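Local coordinates for protein SYE1 (Shewanella oneidensis, PDB 4AWT) that binds flavin mononucleotide and probably catalyses NAD(P)H-dependent reduction of carbon-carbon double bonds, at residues A42-Q47 / K355-Y360; G177-A182 / G231-P236; Y186-F191 / R212-V217. The protein carries 1 engineered substitution. All coordinates share one frame; numbering follows the deposited sequence. Where two conformers were deposited one is given.

Contact 1 (A42-Q47 / K355-Y360)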
# COMPACT_ATOMS: atom_id res chain seq x y z
N ALA A 42 -12.78 12.22 0.08
CA ALA A 42 -12.06 13.43 0.40
C ALA A 42 -12.27 13.86 1.86
O ALA A 42 -11.33 14.22 2.55
CB ALA A 42 -12.44 14.53 -0.57
N ILE A 43 -13.54 13.81 2.30
CA ILE A 43 -13.82 14.13 3.71
C ILE A 43 -13.09 13.17 4.63
O ILE A 43 -12.47 13.58 5.61
CB ILE A 43 -15.34 14.10 3.98
CG1 ILE A 43 -16.10 15.08 3.10
CG2 ILE A 43 -15.57 14.35 5.47
CD1 ILE A 43 -17.60 15.01 3.27
N TYR A 44 -13.19 11.88 4.33
CA TYR A 44 -12.57 10.83 5.14
C TYR A 44 -11.08 11.05 5.32
O TYR A 44 -10.54 10.98 6.42
CB TYR A 44 -12.85 9.52 4.45
CG TYR A 44 -11.97 8.34 4.81
CD1 TYR A 44 -12.09 7.67 6.02
CD2 TYR A 44 -11.03 7.89 3.90
CE1 TYR A 44 -11.30 6.60 6.31
CE2 TYR A 44 -10.25 6.78 4.16
CZ TYR A 44 -10.39 6.13 5.37
OH TYR A 44 -9.69 4.99 5.66
N TYR A 45 -10.36 11.32 4.20
CA TYR A 45 -8.94 11.53 4.31
C TYR A 45 -8.63 12.84 5.03
O TYR A 45 -7.72 12.91 5.85
CB TYR A 45 -8.27 11.48 2.95
CG TYR A 45 -8.10 10.10 2.36
CD1 TYR A 45 -7.15 9.24 2.90
CD2 TYR A 45 -8.82 9.66 1.27
CE1 TYR A 45 -6.93 7.99 2.37
CE2 TYR A 45 -8.61 8.41 0.72
CZ TYR A 45 -7.66 7.56 1.26
OH TYR A 45 -7.40 6.35 0.71
N ALA A 46 -9.38 13.90 4.73
CA ALA A 46 -9.13 15.18 5.38
C ALA A 46 -9.35 15.11 6.88
O ALA A 46 -8.64 15.78 7.63
CB ALA A 46 -9.99 16.25 4.75
N GLN A 47 -10.30 14.29 7.32
CA GLN A 47 -10.52 14.07 8.75
C GLN A 47 -9.30 13.50 9.45
O GLN A 47 -9.20 13.62 10.67
CB GLN A 47 -11.68 13.11 8.97
CG GLN A 47 -13.06 13.69 8.73
CD GLN A 47 -14.17 12.70 8.92
OE1 GLN A 47 -15.38 13.14 9.04
NE2 GLN A 47 -13.94 11.49 8.97
N LYS A 355 -21.47 5.85 6.28
CA LYS A 355 -21.55 5.17 7.57
C LYS A 355 -20.36 4.23 7.70
O LYS A 355 -20.08 3.38 6.84
CB LYS A 355 -22.89 4.43 7.68
CG LYS A 355 -24.05 5.35 7.82
CD LYS A 355 -25.37 4.57 7.91
CE LYS A 355 -26.52 5.50 8.22
NZ LYS A 355 -27.58 4.75 8.96
N GLY A 356 -19.66 4.38 8.82
CA GLY A 356 -18.46 3.62 9.04
C GLY A 356 -17.27 4.12 8.25
O GLY A 356 -16.25 3.43 8.20
N LEU A 357 -17.38 5.30 7.69
CA LEU A 357 -16.30 5.95 6.94
C LEU A 357 -16.00 7.30 7.54
O LEU A 357 -14.90 7.54 8.07
CB LEU A 357 -16.63 6.06 5.45
CG LEU A 357 -15.50 6.60 4.59
CD1 LEU A 357 -14.43 5.54 4.35
CD2 LEU A 357 -16.04 7.16 3.28
N THR A 358 -16.96 8.23 7.50
CA THR A 358 -16.77 9.59 7.90
C THR A 358 -17.49 9.98 9.18
O THR A 358 -17.42 11.12 9.61
CB THR A 358 -17.20 10.59 6.80
OG1 THR A 358 -18.57 10.29 6.51
CG2 THR A 358 -16.37 10.43 5.57
N ASP A 359 -18.17 9.01 9.82
CA ASP A 359 -18.99 9.29 10.99
C ASP A 359 -18.41 8.72 12.26
O ASP A 359 -19.11 8.67 13.28
CB ASP A 359 -20.44 8.86 10.78
CG ASP A 359 -20.63 7.40 10.59
OD1 ASP A 359 -19.63 6.67 10.52
OD2 ASP A 359 -21.82 6.97 10.47
N TYR A 360 -17.13 8.35 12.30
CA TYR A 360 -16.44 8.11 13.53
C TYR A 360 -16.07 9.46 14.14
O TYR A 360 -15.36 10.23 13.48
CB TYR A 360 -15.21 7.27 13.36
CG TYR A 360 -15.41 5.83 13.01
CD1 TYR A 360 -15.65 4.88 13.99
CD2 TYR A 360 -15.32 5.38 11.69
CE1 TYR A 360 -15.77 3.53 13.69
CE2 TYR A 360 -15.47 4.05 11.38
CZ TYR A 360 -15.68 3.13 12.37
OH TYR A 360 -15.78 1.78 12.11

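Contact 2 (G177-A182 / G231-P236). With FMN (flavin mononucleotide), chain B.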
# COMPACT_ATOMS: atom_id res chain seq x y z
N GLY A 177 3.56 12.25 -3.83
CA GLY A 177 4.40 11.12 -4.20
C GLY A 177 3.54 9.91 -4.41
O GLY A 177 2.30 9.97 -4.33
N ILE A 178 4.21 8.79 -4.70
CA ILE A 178 3.55 7.52 -4.84
C ILE A 178 4.23 6.49 -3.94
O ILE A 178 5.42 6.59 -3.68
CB ILE A 178 3.48 7.03 -6.30
CG1 ILE A 178 4.83 6.67 -6.90
CG2 ILE A 178 2.76 8.07 -7.13
CD1 ILE A 178 5.33 5.26 -6.66
N GLU A 179 3.46 5.49 -3.55
CA GLU A 179 3.97 4.30 -2.90
C GLU A 179 3.71 3.14 -3.82
O GLU A 179 2.56 2.86 -4.21
CB GLU A 179 3.28 4.04 -1.56
CG GLU A 179 3.86 2.84 -0.84
CD GLU A 179 3.18 2.55 0.48
OE1 GLU A 179 3.54 3.25 1.49
OE2 GLU A 179 2.31 1.66 0.54
N LEU A 180 4.76 2.40 -4.18
CA LEU A 180 4.58 1.18 -4.96
C LEU A 180 4.17 0.05 -4.03
O LEU A 180 4.92 -0.32 -3.13
CB LEU A 180 5.89 0.82 -5.63
CG LEU A 180 5.89 -0.48 -6.43
CD1 LEU A 180 4.85 -0.42 -7.55
CD2 LEU A 180 7.28 -0.77 -6.96
N HIS A 181 2.99 -0.52 -4.26
CA HIS A 181 2.57 -1.68 -3.46
C HIS A 181 3.30 -2.91 -4.00
O HIS A 181 2.89 -3.49 -5.00
CB HIS A 181 1.07 -1.88 -3.52
CG HIS A 181 0.55 -2.79 -2.44
ND1 HIS A 181 1.37 -3.56 -1.70
CD2 HIS A 181 -0.73 -2.91 -2.01
CE1 HIS A 181 0.58 -4.17 -0.83
NE2 HIS A 181 -0.67 -3.80 -0.97
N ALA A 182 4.38 -3.31 -3.36
CA ALA A 182 5.13 -4.49 -3.68
C ALA A 182 5.04 -5.52 -2.56
O ALA A 182 5.89 -6.40 -2.44
CB ALA A 182 6.58 -4.15 -4.03
N GLY A 231 8.03 5.99 -2.80
CA GLY A 231 8.19 5.03 -1.70
C GLY A 231 7.81 3.65 -2.21
O GLY A 231 7.15 3.52 -3.24
N VAL A 232 8.21 2.61 -1.46
CA VAL A 232 7.89 1.25 -1.81
C VAL A 232 7.46 0.51 -0.55
O VAL A 232 8.10 0.66 0.49
CB VAL A 232 9.08 0.53 -2.47
CG1 VAL A 232 8.77 -0.93 -2.76
CG2 VAL A 232 9.50 1.25 -3.74
N ARG A 233 6.43 -0.33 -0.67
CA ARG A 233 5.97 -1.18 0.41
C ARG A 233 6.34 -2.63 0.13
O ARG A 233 6.10 -3.15 -0.96
CB ARG A 233 4.46 -1.05 0.60
CG ARG A 233 4.04 -1.46 2.01
CD ARG A 233 2.59 -1.17 2.32
NE ARG A 233 2.42 -1.10 3.77
CZ ARG A 233 1.30 -1.26 4.46
NH1 ARG A 233 0.22 -1.73 3.92
NH2 ARG A 233 1.32 -0.99 5.77
N LEU A 234 6.92 -3.29 1.15
CA LEU A 234 7.32 -4.69 1.13
C LEU A 234 6.72 -5.43 2.32
O LEU A 234 6.46 -4.82 3.36
CB LEU A 234 8.86 -4.86 1.16
CG LEU A 234 9.61 -4.25 -0.01
CD1 LEU A 234 11.11 -4.45 0.23
CD2 LEU A 234 9.20 -4.84 -1.36
N ALA A 235 6.57 -6.74 2.17
CA ALA A 235 6.09 -7.62 3.22
C ALA A 235 6.99 -8.84 3.30
O ALA A 235 6.73 -9.88 2.71
CB ALA A 235 4.68 -8.04 2.97
N PRO A 236 8.11 -8.74 4.02
CA PRO A 236 9.08 -9.84 4.01
C PRO A 236 8.55 -11.15 4.56
O PRO A 236 8.96 -12.21 4.05
CB PRO A 236 10.23 -9.30 4.86
CG PRO A 236 10.15 -7.80 4.74
CD PRO A 236 8.64 -7.54 4.71
N1 FMN B . -2.42 -2.40 2.81
C2 FMN B . -2.02 -1.93 1.64
O2 FMN B . -0.80 -1.87 1.33
N3 FMN B . -2.95 -1.47 0.72
C4 FMN B . -4.31 -1.48 0.95
O4 FMN B . -5.08 -0.95 0.10
C4A FMN B . -4.72 -2.09 2.14
N5 FMN B . -6.08 -2.24 2.42
C5A FMN B . -6.44 -2.45 3.78
C6 FMN B . -7.75 -2.34 4.16
C7 FMN B . -8.16 -2.51 5.51
C7M FMN B . -9.60 -2.25 5.87
C8 FMN B . -7.21 -2.85 6.42
C8M FMN B . -7.55 -3.02 7.89
C9 FMN B . -5.86 -2.98 6.04
C9A FMN B . -5.46 -2.77 4.72
N10 FMN B . -4.10 -2.84 4.35
C10 FMN B . -3.73 -2.44 3.08
C1' FMN B . -3.08 -3.12 5.36
C2' FMN B . -2.79 -1.92 6.28
O2' FMN B . -2.11 -0.90 5.56
C3' FMN B . -1.89 -2.29 7.45
O3' FMN B . -0.59 -2.66 7.03
C4' FMN B . -2.45 -3.39 8.37
O4' FMN B . -3.82 -3.19 8.66
C5' FMN B . -1.62 -3.57 9.62
O5' FMN B . -1.62 -2.39 10.44
P FMN B . -2.61 -2.29 11.71
O1P FMN B . -4.02 -2.24 11.15
O2P FMN B . -2.38 -3.52 12.55
O3P FMN B . -2.19 -1.01 12.37
O HOH W 1 6.96 -7.93 -0.37

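Contact 3 (Y186-F191 / R212-V217). With BOG (octyl beta-D-glucopyranoside), chain D.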
# COMPACT_ATOMS: atom_id res chain seq x y z
N TYR A 186 0.68 -9.26 -3.67
CA TYR A 186 0.22 -8.71 -4.95
C TYR A 186 1.27 -8.91 -6.03
O TYR A 186 2.19 -9.69 -5.89
CB TYR A 186 -0.33 -7.30 -4.71
CG TYR A 186 -1.52 -7.35 -3.78
CD1 TYR A 186 -2.68 -8.03 -4.13
CD2 TYR A 186 -1.48 -6.72 -2.55
CE1 TYR A 186 -3.77 -8.08 -3.29
CE2 TYR A 186 -2.56 -6.76 -1.70
CZ TYR A 186 -3.71 -7.44 -2.05
OH TYR A 186 -4.75 -7.46 -1.17
N LEU A 187 1.08 -8.28 -7.21
CA LEU A 187 1.82 -8.71 -8.39
C LEU A 187 3.31 -8.72 -8.21
O LEU A 187 3.98 -9.72 -8.51
CB LEU A 187 1.48 -7.83 -9.60
CG LEU A 187 2.18 -8.28 -10.88
CD1 LEU A 187 1.77 -9.66 -11.35
CD2 LEU A 187 1.94 -7.24 -11.98
N ILE A 188 3.88 -7.61 -7.77
CA ILE A 188 5.34 -7.58 -7.65
C ILE A 188 5.82 -8.62 -6.64
O ILE A 188 6.84 -9.29 -6.84
CB ILE A 188 5.86 -6.17 -7.37
CG1 ILE A 188 5.43 -5.23 -8.53
CG2 ILE A 188 7.36 -6.16 -7.18
CD1 ILE A 188 5.73 -3.82 -8.29
N ASN A 189 5.06 -8.77 -5.55
CA ASN A 189 5.39 -9.77 -4.55
C ASN A 189 5.34 -11.18 -5.10
O ASN A 189 6.08 -12.05 -4.62
CB ASN A 189 4.47 -9.51 -3.36
CG ASN A 189 4.82 -10.12 -2.03
OD1 ASN A 189 4.17 -9.74 -1.04
ND2 ASN A 189 5.81 -10.98 -1.96
N GLN A 190 4.48 -11.43 -6.10
CA GLN A 190 4.41 -12.72 -6.77
C GLN A 190 5.67 -13.03 -7.60
O GLN A 190 5.89 -14.19 -7.90
CB GLN A 190 3.17 -12.78 -7.67
CG GLN A 190 1.86 -12.78 -6.87
CD GLN A 190 0.68 -12.22 -7.60
OE1 GLN A 190 0.51 -12.40 -8.83
NE2 GLN A 190 -0.17 -11.51 -6.91
N PHE A 191 6.44 -12.01 -7.95
CA PHE A 191 7.76 -12.20 -8.53
C PHE A 191 8.85 -12.36 -7.47
O PHE A 191 9.76 -13.16 -7.63
CB PHE A 191 8.16 -11.06 -9.47
CG PHE A 191 7.48 -11.07 -10.82
CD1 PHE A 191 6.16 -10.64 -10.97
CD2 PHE A 191 8.14 -11.55 -11.93
CE1 PHE A 191 5.56 -10.64 -12.20
CE2 PHE A 191 7.53 -11.57 -13.16
CZ PHE A 191 6.25 -11.11 -13.30
N ARG A 212 14.13 -8.57 -10.30
CA ARG A 212 14.27 -7.79 -11.53
C ARG A 212 13.02 -6.98 -11.83
O ARG A 212 13.12 -5.82 -12.24
CB ARG A 212 14.63 -8.73 -12.69
CG ARG A 212 14.97 -7.93 -13.95
CD ARG A 212 15.32 -8.90 -15.10
NE ARG A 212 16.38 -9.83 -14.75
CZ ARG A 212 17.64 -9.58 -14.65
NH1 ARG A 212 18.11 -8.37 -14.94
NH2 ARG A 212 18.45 -10.57 -14.24
N PHE A 213 11.84 -7.56 -11.69
CA PHE A 213 10.62 -6.83 -12.00
C PHE A 213 10.48 -5.62 -11.07
O PHE A 213 10.22 -4.51 -11.51
CB PHE A 213 9.42 -7.75 -11.94
CG PHE A 213 8.14 -7.14 -12.42
CD1 PHE A 213 8.02 -6.56 -13.66
CD2 PHE A 213 7.01 -7.17 -11.61
CE1 PHE A 213 6.81 -6.03 -14.09
CE2 PHE A 213 5.80 -6.64 -12.05
CZ PHE A 213 5.70 -6.12 -13.31
N LEU A 214 10.72 -5.83 -9.76
CA LEU A 214 10.75 -4.72 -8.82
C LEU A 214 11.71 -3.65 -9.28
O LEU A 214 11.41 -2.45 -9.29
CB LEU A 214 11.15 -5.25 -7.44
CG LEU A 214 11.37 -4.18 -6.37
CD1 LEU A 214 10.08 -3.46 -5.99
CD2 LEU A 214 11.99 -4.81 -5.13
N ASP A 215 12.96 -4.06 -9.64
CA ASP A 215 13.96 -3.13 -10.06
C ASP A 215 13.50 -2.27 -11.23
O ASP A 215 13.66 -1.06 -11.26
CB ASP A 215 15.24 -3.90 -10.42
CG ASP A 215 16.41 -3.02 -10.70
OD1 ASP A 215 16.69 -2.10 -9.96
OD2 ASP A 215 17.20 -3.42 -11.56
N GLU A 216 12.93 -2.94 -12.24
CA GLU A 216 12.53 -2.27 -13.44
C GLU A 216 11.34 -1.35 -13.25
O GLU A 216 11.26 -0.25 -13.83
CB GLU A 216 12.26 -3.30 -14.55
CG GLU A 216 13.54 -4.00 -14.98
CD GLU A 216 13.35 -5.09 -16.01
OE1 GLU A 216 12.19 -5.37 -16.36
OE2 GLU A 216 14.34 -5.69 -16.45
N VAL A 217 10.37 -1.78 -12.42
CA VAL A 217 9.24 -0.92 -12.09
C VAL A 217 9.72 0.32 -11.35
O VAL A 217 9.35 1.44 -11.68
CB VAL A 217 8.16 -1.69 -11.32
CG1 VAL A 217 7.09 -0.72 -10.80
CG2 VAL A 217 7.52 -2.77 -12.15
C1 BOG D . -8.28 -7.25 2.12
O1 BOG D . -9.28 -7.59 3.05
C2 BOG D . -8.40 -5.84 1.64
O2 BOG D . -9.59 -5.63 0.91
C3 BOG D . -7.25 -5.43 0.71
O3 BOG D . -7.27 -4.05 0.48
C4 BOG D . -5.93 -5.73 1.44
O4 BOG D . -4.88 -5.44 0.59
C5 BOG D . -5.86 -7.16 1.95
O5 BOG D . -6.98 -7.34 2.80
C6 BOG D . -4.59 -7.44 2.71
O6 BOG D . -4.63 -8.81 3.03
C1' BOG D . -9.59 -8.96 3.11
C2' BOG D . -10.79 -9.31 3.98
C3' BOG D . -10.78 -8.65 5.33
C4' BOG D . -11.67 -9.16 6.46
C5' BOG D . -12.60 -8.02 6.87
C6' BOG D . -14.04 -8.33 6.47
C7' BOG D . -14.96 -7.16 6.87
C8' BOG D . -16.37 -7.74 6.98

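Contact 1 (A42-Q47 / K355-Y360)
Tyr44 and Leu357 meet where the C-terminal tail of this TIM barrel crosses helix 39-46, the helix between the first two barrel strands. The chief contact is CH-pi. Leu357 CD1 sits over one face of the Tyr44 ring, 3.7 Å from its centroid and 17° off the normal, shifted toward the rim on the CD1 side of the ring. The two side chains cross at about a right angle. Both carry CG anti to the backbone N (chi1 161° in Tyr44, -175° in Leu357), which brings the ring and the isobutyl group together.

The second set is aliphatic. Thr358 CG2 rests on the helix backbone, 3.7 Å from Tyr44 N, and also touches Tyr44 CB. Thr358 OG1 lies on another side of CB and is hydrogen-bonded to Glu354, just before the segment.

Polar contacts are few. Within the tail, Gly356 N donates to Asp359 OD1 (2.9 Å), a bond received on the syn side of the carboxylate. Arg27 NH2 is hydrogen-bonded to Gly356 O, and its NH1 weakly to Tyr44 OH, so that one arginine spans both partners. The Tyr44 side chain is about 7 Å from the flavin. The carbonyl of Leu357 also approaches the ring rim, its O 3.5 Å from Tyr44 CD1.

Contact 2 (G177-A182 / G231-P236)
Glu179 and His181 pair with Gly231 and Arg233 in adjacent parallel strands, the fourth and fifth of the eight-stranded TIM barrel, whose C-terminal ends carry the flavin site. Four backbone hydrogen bonds zip the strands: Gly231 N to Ile178 O, Leu180 N to Gly231 O, Arg233 N to Leu180 O and Ala182 N to Arg233 O. The last is the most bent, at 132°, where the strands part. Just beyond, a water bridges Ala182 O and Ala235 N.

Leu180 and Val232 point out of the barrel, with Leu180 against helix 212-225 and Val232 against helix 248-261. Glu179, His181 and Arg233 point inward. Arg233 has CG anti to the backbone N (chi1 -157°) and its chain extended from CG to NE, which carries its guanidinium to the flavin. NH1 donates to FMN O2 at 2.8 Å and to the ribityl O2' at 3.0 Å, while NH2 donates to O3' at 2.8 Å; ring and ribityl chain are gripped by one group. An alanine here would probably leave O2 and the ribityl hydroxyls without these donors and open a gap beside the pyrimidine end of the ring.

Glu179 crosses the arginine stem obliquely, its OE2 3.4 Å from Arg233 CD. That oxygen is well out of the guanidinium plane and 4.3 Å from Arg233 NE, so no N-H points at it and any attraction is probably one of charge only. Tyr266, His268 and Gln100 bond the buried carboxylate. His181 approaches the same carbonyl: FMN O2 lies over one face of the imidazole, 3.0 Å from His181 NE2.

Contact 3 (Y186-F191 / R212-V217)
The rings of Phe191 and Phe213 lie against each other obliquely, their planes 33° and centroids 4.6 Å apart. Phe213 CD2 comes over one face of Phe191, toward the rim and 3.6 Å from Phe191 CD1, and Phe213 CB sits over that ring as a CH-pi contact. Leu187 O lies in plane at the Phe191 edge. Phe191 CZ lies over one face of Phe213; on the opposite face is Val217 CG2, one turn on. The CE2 corner of Phe213 is met obliquely by Leu187 CD2 (3.9 Å) and Ile188 CG1 (3.8 Å). Phe213 has CG anti to the backbone N (chi1 -172°), which swings the ring across to the other helix. Ile188 branches: CG2 meets Leu214 CB at 3.9 Å and CD1 reaches Val217 CG1. At the segment's start, Tyr186 OH shares a 2.7 Å hydrogen bond with O4 of the bound octyl glucoside, an oxygen near the ring plane at its edge.

No hydrogen bond joins the two segments; the axes of 187-191 and 212-217 come within 9.1 Å. This apolar seam ties the short helix after the fourth strand to helix 212-225 of the same beta-alpha-beta crossover in the TIM barrel.

Contacts 2 and 3 are neighbours, their centres 11 Å apart, and belong to one beta-alpha-beta unit: strand 177-181, helix 187-192, helix 212-225 and strand 230-234 follow in that order. On the outer face of the strand pair Leu180 CD1 lies 3.6 Å from Ile188 CD1, so that face meets the helix pair; the inner face meets the flavin, and His181 on it packs against Tyr186. Contact 1 lies apart, about 24 Å between centres from contact 2 and 33 Å from contact 3, the latter across the centre of the chain. Spanning the sequence of both others, it joins a segment near the C-terminus to the helix after the first barrel strand.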